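Local coordinates for putative ATP binding component of ABC-transporter (Escherichia coli, PDB 2R5O), which probably hydrolyses ATP to drive O-antigen polysaccharide export and, through the C-terminal immunoglobulin-like domain present here, binds the carbohydrate to be exported, at residues Leu92-Asp97 and Arg159-Ile164; Asp28-His31 and Gly35-Pro38. One frame throughout, in Å; residues are numbered along the deposited sequence.

Contact 1: Leu92-Asp97 and Arg159-Ile164; sequences LIKTLD and RRYDSI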
loop_
_atom_site.group_PDB
_atom_site.type_symbol
_atom_site.label_atom_id
_atom_site.label_comp_id
_atom_site.label_asym_id
_atom_site.label_seq_id
_atom_site.Cartn_x
_atom_site.Cartn_y
_atom_site.Cartn_z
ATOM N N LEU A 92 -7.799 -4.642 -11.311
ATOM C CA LEU A 92 -6.912 -3.480 -11.285
ATOM C C LEU A 92 -7.562 -2.438 -10.372
ATOM O O LEU A 92 -8.758 -2.264 -10.402
ATOM C CB LEU A 92 -6.717 -2.859 -12.668
ATOM C CG LEU A 92 -6.323 -3.779 -13.822
ATOM C CD1 LEU A 92 -6.443 -2.989 -15.150
ATOM C CD2 LEU A 92 -4.922 -4.309 -13.659
ATOM N N ILE A 93 -6.734 -1.732 -9.595
ATOM C CA ILE A 93 -7.166 -0.631 -8.751
ATOM C C ILE A 93 -6.242 0.545 -9.043
ATOM O O ILE A 93 -5.017 0.407 -8.991
ATOM C CB ILE A 93 -7.143 -1.004 -7.260
ATOM C CG1 ILE A 93 -8.033 -2.233 -6.981
ATOM C CG2 ILE A 93 -7.573 0.190 -6.411
ATOM C CD1 ILE A 93 -7.954 -2.747 -5.551
ATOM N N LYS A 94 -6.853 1.696 -9.303
ATOM C CA LYS A 94 -6.132 2.899 -9.699
ATOM C C LYS A 94 -6.705 4.099 -8.957
ATOM O O LYS A 94 -7.846 4.081 -8.493
ATOM C CB LYS A 94 -6.236 3.120 -11.214
ATOM C CG LYS A 94 -5.759 1.916 -12.029
ATOM C CD LYS A 94 -5.811 2.080 -13.565
ATOM C CE LYS A 94 -4.715 2.967 -14.075
ATOM N NZ LYS A 94 -4.690 2.900 -15.568
ATOM N N THR A 95 -5.903 5.151 -8.825
ATOM C CA THR A 95 -6.426 6.429 -8.338
ATOM C C THR A 95 -7.190 7.110 -9.471
ATOM O O THR A 95 -7.106 6.720 -10.633
ATOM C CB THR A 95 -5.314 7.403 -7.907
ATOM O OG1 THR A 95 -4.561 7.782 -9.056
ATOM C CG2 THR A 95 -4.420 6.809 -6.803
ATOM N N LEU A 96 -7.880 8.203 -9.148
ATOM C CA LEU A 96 -8.576 9.015 -10.170
ATOM C C LEU A 96 -7.644 9.639 -11.181
ATOM O O LEU A 96 -8.037 9.784 -12.327
ATOM C CB LEU A 96 -9.435 10.104 -9.521
ATOM C CG LEU A 96 -10.503 9.610 -8.540
ATOM C CD1 LEU A 96 -11.252 10.822 -7.999
ATOM C CD2 LEU A 96 -11.473 8.647 -9.237
ATOM N N ASP A 97 -6.424 9.998 -10.783
ATOM C CA ASP A 97 -5.456 10.600 -11.720
ATOM C C ASP A 97 -4.560 9.588 -12.446
ATOM O O ASP A 97 -3.599 9.971 -13.128
ATOM C CB ASP A 97 -4.649 11.732 -11.054
ATOM C CG ASP A 97 -4.155 11.389 -9.665
ATOM O OD1 ASP A 97 -4.275 10.226 -9.236
ATOM O OD2 ASP A 97 -3.642 12.302 -8.986
ATOM N N ARG A 159 -13.038 -7.150 -20.613
ATOM C CA ARG A 159 -12.205 -6.351 -19.722
ATOM C C ARG A 159 -12.995 -5.105 -19.403
ATOM O O ARG A 159 -13.235 -4.278 -20.291
ATOM C CB ARG A 159 -10.888 -6.007 -20.406
ATOM C CG ARG A 159 -10.145 -7.243 -20.938
ATOM C CD ARG A 159 -9.748 -8.255 -19.829
ATOM N NE ARG A 159 -8.872 -7.566 -18.921
ATOM C CZ ARG A 159 -7.555 -7.573 -18.966
ATOM N NH1 ARG A 159 -6.888 -8.495 -19.670
ATOM N NH2 ARG A 159 -6.912 -6.704 -18.215
ATOM N N ARG A 160 -13.451 -4.978 -18.171
ATOM C CA ARG A 160 -14.345 -3.885 -17.753
ATOM C C ARG A 160 -13.518 -2.860 -16.989
ATOM O O ARG A 160 -13.488 -2.840 -15.746
ATOM C CB ARG A 160 -15.545 -4.454 -17.023
ATOM C CG ARG A 160 -16.261 -5.448 -17.934
ATOM C CD ARG A 160 -17.702 -5.780 -17.607
ATOM N NE ARG A 160 -18.569 -4.628 -17.843
ATOM C CZ ARG A 160 -19.883 -4.726 -17.972
ATOM N NH1 ARG A 160 -20.474 -5.894 -17.905
ATOM N NH2 ARG A 160 -20.605 -3.634 -18.153
ATOM N N TYR A 161 -12.780 -2.068 -17.764
ATOM C CA TYR A 161 -11.714 -1.242 -17.233
ATOM C C TYR A 161 -12.310 0.042 -16.634
ATOM O O TYR A 161 -13.170 0.703 -17.223
ATOM C CB TYR A 161 -10.754 -0.920 -18.372
ATOM C CG TYR A 161 -9.627 0.007 -18.052
ATOM C CD1 TYR A 161 -8.575 -0.372 -17.240
ATOM C CD2 TYR A 161 -9.571 1.260 -18.645
ATOM C CE1 TYR A 161 -7.508 0.524 -16.997
ATOM C CE2 TYR A 161 -8.549 2.125 -18.407
ATOM C CZ TYR A 161 -7.537 1.767 -17.594
ATOM O OH TYR A 161 -6.512 2.674 -17.406
ATOM N N ASP A 162 -11.839 0.377 -15.428
ATOM C CA ASP A 162 -12.260 1.552 -14.675
ATOM C C ASP A 162 -13.780 1.619 -14.622
ATOM O O ASP A 162 -14.404 2.657 -14.856
ATOM C CB ASP A 162 -11.692 2.843 -15.265
ATOM C CG ASP A 162 -10.202 3.033 -15.014
ATOM O OD1 ASP A 162 -9.620 2.357 -14.180
ATOM O OD2 ASP A 162 -9.641 3.937 -15.698
ATOM N N SER A 163 -14.381 0.479 -14.284
ATOM C CA SER A 163 -15.824 0.322 -14.365
ATOM C C SER A 163 -16.574 0.483 -13.061
ATOM O O SER A 163 -17.812 0.537 -13.104
ATOM C CB SER A 163 -16.150 -1.027 -14.982
ATOM O OG SER A 163 -15.602 -2.095 -14.201
ATOM N N ILE A 164 -15.866 0.575 -11.942
ATOM C CA ILE A 164 -16.503 0.692 -10.641
ATOM C C ILE A 164 -15.755 1.748 -9.827
ATOM O O ILE A 164 -14.509 1.769 -9.836
ATOM C CB ILE A 164 -16.507 -0.679 -9.904
ATOM C CG1 ILE A 164 -17.320 -1.736 -10.685
ATOM C CG2 ILE A 164 -17.018 -0.532 -8.464
ATOM C CD1 ILE A 164 -16.965 -3.168 -10.319
HETATM O O HOH W 1 -7.192 5.052 -15.007
#
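A chi1 of 176° turns the Y161 ring away from its own backbone N, and K94, bent at chi3 (75°), brings its ammonium to the phenol. The two side chains cross at about a right angle, and K94 NZ donates a hydrogen bond of 2.6 Å to Y161 OH. The phenol oxygen accepts this bond, and the nearby positive charge may make the Y161 hydroxyl somewhat more acidic. Further back along the same ring edge, close to the ring plane, L92 CD1 lies 4.0 Å from Y161 CD1, so tyrosine suits the place by offering both an apolar flank and a polar end. D162 places its CG over the centre of one ring face, 3.8 Å above the plane. Its carboxylate does not reach the ammonium: D162 OD2 is 5.1 Å from K94 NZ. A water joins them, donating to D162 OD2 at 2.8 Å and accepting a weak bond from K94 NZ. Beside the corner that the chain turns at D162, L92 and K94 of strand 84-95 thus meet Y161 of strand 153-169 across the intervening strand 137-147, whose S142 touches both L92 and Y161: a cross-strand surface contact on the mixed sheet of this immunoglobulin-like domain.

Contact 2: Asp28-His31 and Gly35-Pro38; sequences DVYH and GYRP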
loop_
_atom_site.group_PDB
_atom_site.type_symbol
_atom_site.label_atom_id
_atom_site.label_comp_id
_atom_site.label_asym_id
_atom_site.label_seq_id
_atom_site.Cartn_x
_atom_site.Cartn_y
_atom_site.Cartn_z
ATOM N N ASP A 28 -26.672 -9.551 -18.555
ATOM C CA ASP A 28 -25.577 -8.637 -18.202
ATOM C C ASP A 28 -26.166 -7.488 -17.376
ATOM O O ASP A 28 -26.651 -6.491 -17.932
ATOM C CB ASP A 28 -24.866 -8.172 -19.486
ATOM C CG ASP A 28 -23.624 -7.372 -19.219
ATOM O OD1 ASP A 28 -23.406 -6.920 -18.079
ATOM O OD2 ASP A 28 -22.845 -7.179 -20.168
ATOM N N VAL A 29 -26.181 -7.668 -16.052
ATOM C CA VAL A 29 -26.743 -6.696 -15.120
ATOM C C VAL A 29 -25.677 -5.878 -14.372
ATOM O O VAL A 29 -25.982 -5.114 -13.466
ATOM C CB VAL A 29 -27.689 -7.387 -14.111
ATOM C CG1 VAL A 29 -28.830 -8.070 -14.852
ATOM C CG2 VAL A 29 -26.971 -8.374 -13.246
ATOM N N TYR A 30 -24.425 -6.023 -14.789
ATOM C CA TYR A 30 -23.288 -5.330 -14.185
ATOM C C TYR A 30 -23.551 -3.838 -14.010
ATOM O O TYR A 30 -23.269 -3.253 -12.958
ATOM C CB TYR A 30 -22.090 -5.594 -15.082
ATOM C CG TYR A 30 -20.699 -5.275 -14.592
ATOM C CD1 TYR A 30 -19.807 -6.298 -14.239
ATOM C CD2 TYR A 30 -20.227 -3.967 -14.560
ATOM C CE1 TYR A 30 -18.517 -6.033 -13.877
ATOM C CE2 TYR A 30 -18.917 -3.691 -14.184
ATOM C CZ TYR A 30 -18.058 -4.738 -13.855
ATOM O OH TYR A 30 -16.744 -4.485 -13.532
ATOM N N HIS A 31 -24.110 -3.231 -15.056
ATOM C CA HIS A 31 -24.324 -1.794 -15.107
ATOM C C HIS A 31 -25.370 -1.316 -14.095
ATOM O O HIS A 31 -25.483 -0.107 -13.865
ATOM C CB HIS A 31 -24.731 -1.371 -16.515
ATOM C CG HIS A 31 -26.113 -1.772 -16.895
ATOM N ND1 HIS A 31 -26.446 -2.997 -17.435
ATOM C CD2 HIS A 31 -27.269 -1.088 -16.772
ATOM C CE1 HIS A 31 -27.756 -3.038 -17.637
ATOM N NE2 HIS A 31 -28.275 -1.894 -17.247
ATOM N N GLY A 35 -22.045 1.594 -7.431
ATOM C CA GLY A 35 -20.685 1.942 -7.776
ATOM C C GLY A 35 -20.360 1.816 -9.251
ATOM O O GLY A 35 -19.269 2.210 -9.661
ATOM N N TYR A 36 -21.264 1.295 -10.073
ATOM C CA TYR A 36 -20.959 1.155 -11.491
ATOM C C TYR A 36 -20.706 2.525 -12.111
ATOM O O TYR A 36 -21.420 3.490 -11.840
ATOM C CB TYR A 36 -22.101 0.471 -12.237
ATOM C CG TYR A 36 -21.866 0.482 -13.726
ATOM C CD1 TYR A 36 -20.947 -0.384 -14.297
ATOM C CD2 TYR A 36 -22.556 1.353 -14.560
ATOM C CE1 TYR A 36 -20.669 -0.356 -15.647
ATOM C CE2 TYR A 36 -22.309 1.387 -15.921
ATOM C CZ TYR A 36 -21.360 0.529 -16.455
ATOM O OH TYR A 36 -21.117 0.593 -17.812
ATOM N N ARG A 37 -19.693 2.597 -12.962
ATOM C CA ARG A 37 -19.350 3.817 -13.673
ATOM C C ARG A 37 -19.764 3.731 -15.136
ATOM O O ARG A 37 -19.170 2.945 -15.882
ATOM C CB ARG A 37 -17.843 4.042 -13.620
ATOM C CG ARG A 37 -17.306 4.214 -12.235
ATOM C CD ARG A 37 -15.831 4.534 -12.250
ATOM N NE ARG A 37 -15.579 5.918 -12.623
ATOM C CZ ARG A 37 -14.897 6.334 -13.682
ATOM N NH1 ARG A 37 -14.382 5.491 -14.562
ATOM N NH2 ARG A 37 -14.743 7.650 -13.856
ATOM N N PRO A 38 -20.693 4.587 -15.576
ATOM C CA PRO A 38 -20.958 4.668 -17.011
ATOM C C PRO A 38 -19.741 5.069 -17.844
ATOM O O PRO A 38 -19.737 4.857 -19.057
ATOM C CB PRO A 38 -22.049 5.737 -17.096
ATOM C CG PRO A 38 -22.738 5.685 -15.776
ATOM C CD PRO A 38 -21.627 5.421 -14.798
#
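H31 and Y36 meet through backbone as much as side chain: H31 CA sits over one face of the Y36 ring, 3.5 Å from its centroid and 9° off the normal, a CH-pi contact. The H31 carbonyl lies close too, with its O 3.3 Å from Y36 CD2. Beside this tight patch Y30 turns the edge of its ring to Y36, CD2 lying 3.7 Å from Y36 CD1, and the two side chains cross at about a right angle. Tyrosine suits position 36 because its broad ring can take the H31 backbone on a face while the hydroxyl reaches E40. Y30, by contrast, is buried, and its OH is hydrogen-bonded with S163. The looser side belongs to H31. Of its side chain, only CB touches the ring, 3.7 Å from Y36 CE2; chi1 of 72° sets CG between the backbone N and the carbonyl carbon and carries the polar imidazole away to the exposed side. Both segments belong to the loop before strand 41-43; Y30 and Y36 each pack on strands 48-57 and 153-169, and Y30 also touches F143 of strand 137-147.

Contact 2 closes before contact 1 opens along the chain, and their centres lie 13 Å apart. They meet at the bulged strand 153-169. S163, in the 159-164 segment of contact 1, is not only the partner of the Y30 hydroxyl: its carbonyl O probably accepts a hydrogen bond from R37 N. R160 of the same segment adds a cation-pi contact with Y30 and, through NH1, a salt bridge to OD1 of D28. Contact 1 spans strands 84-95 and 153-169 of the mixed sheet, whereas contact 2 folds the loop before strand 41-43 on itself and also packs against strand 48-57 of the four-stranded sheet. That N-terminal loop is thereby fastened to strands of both sheets.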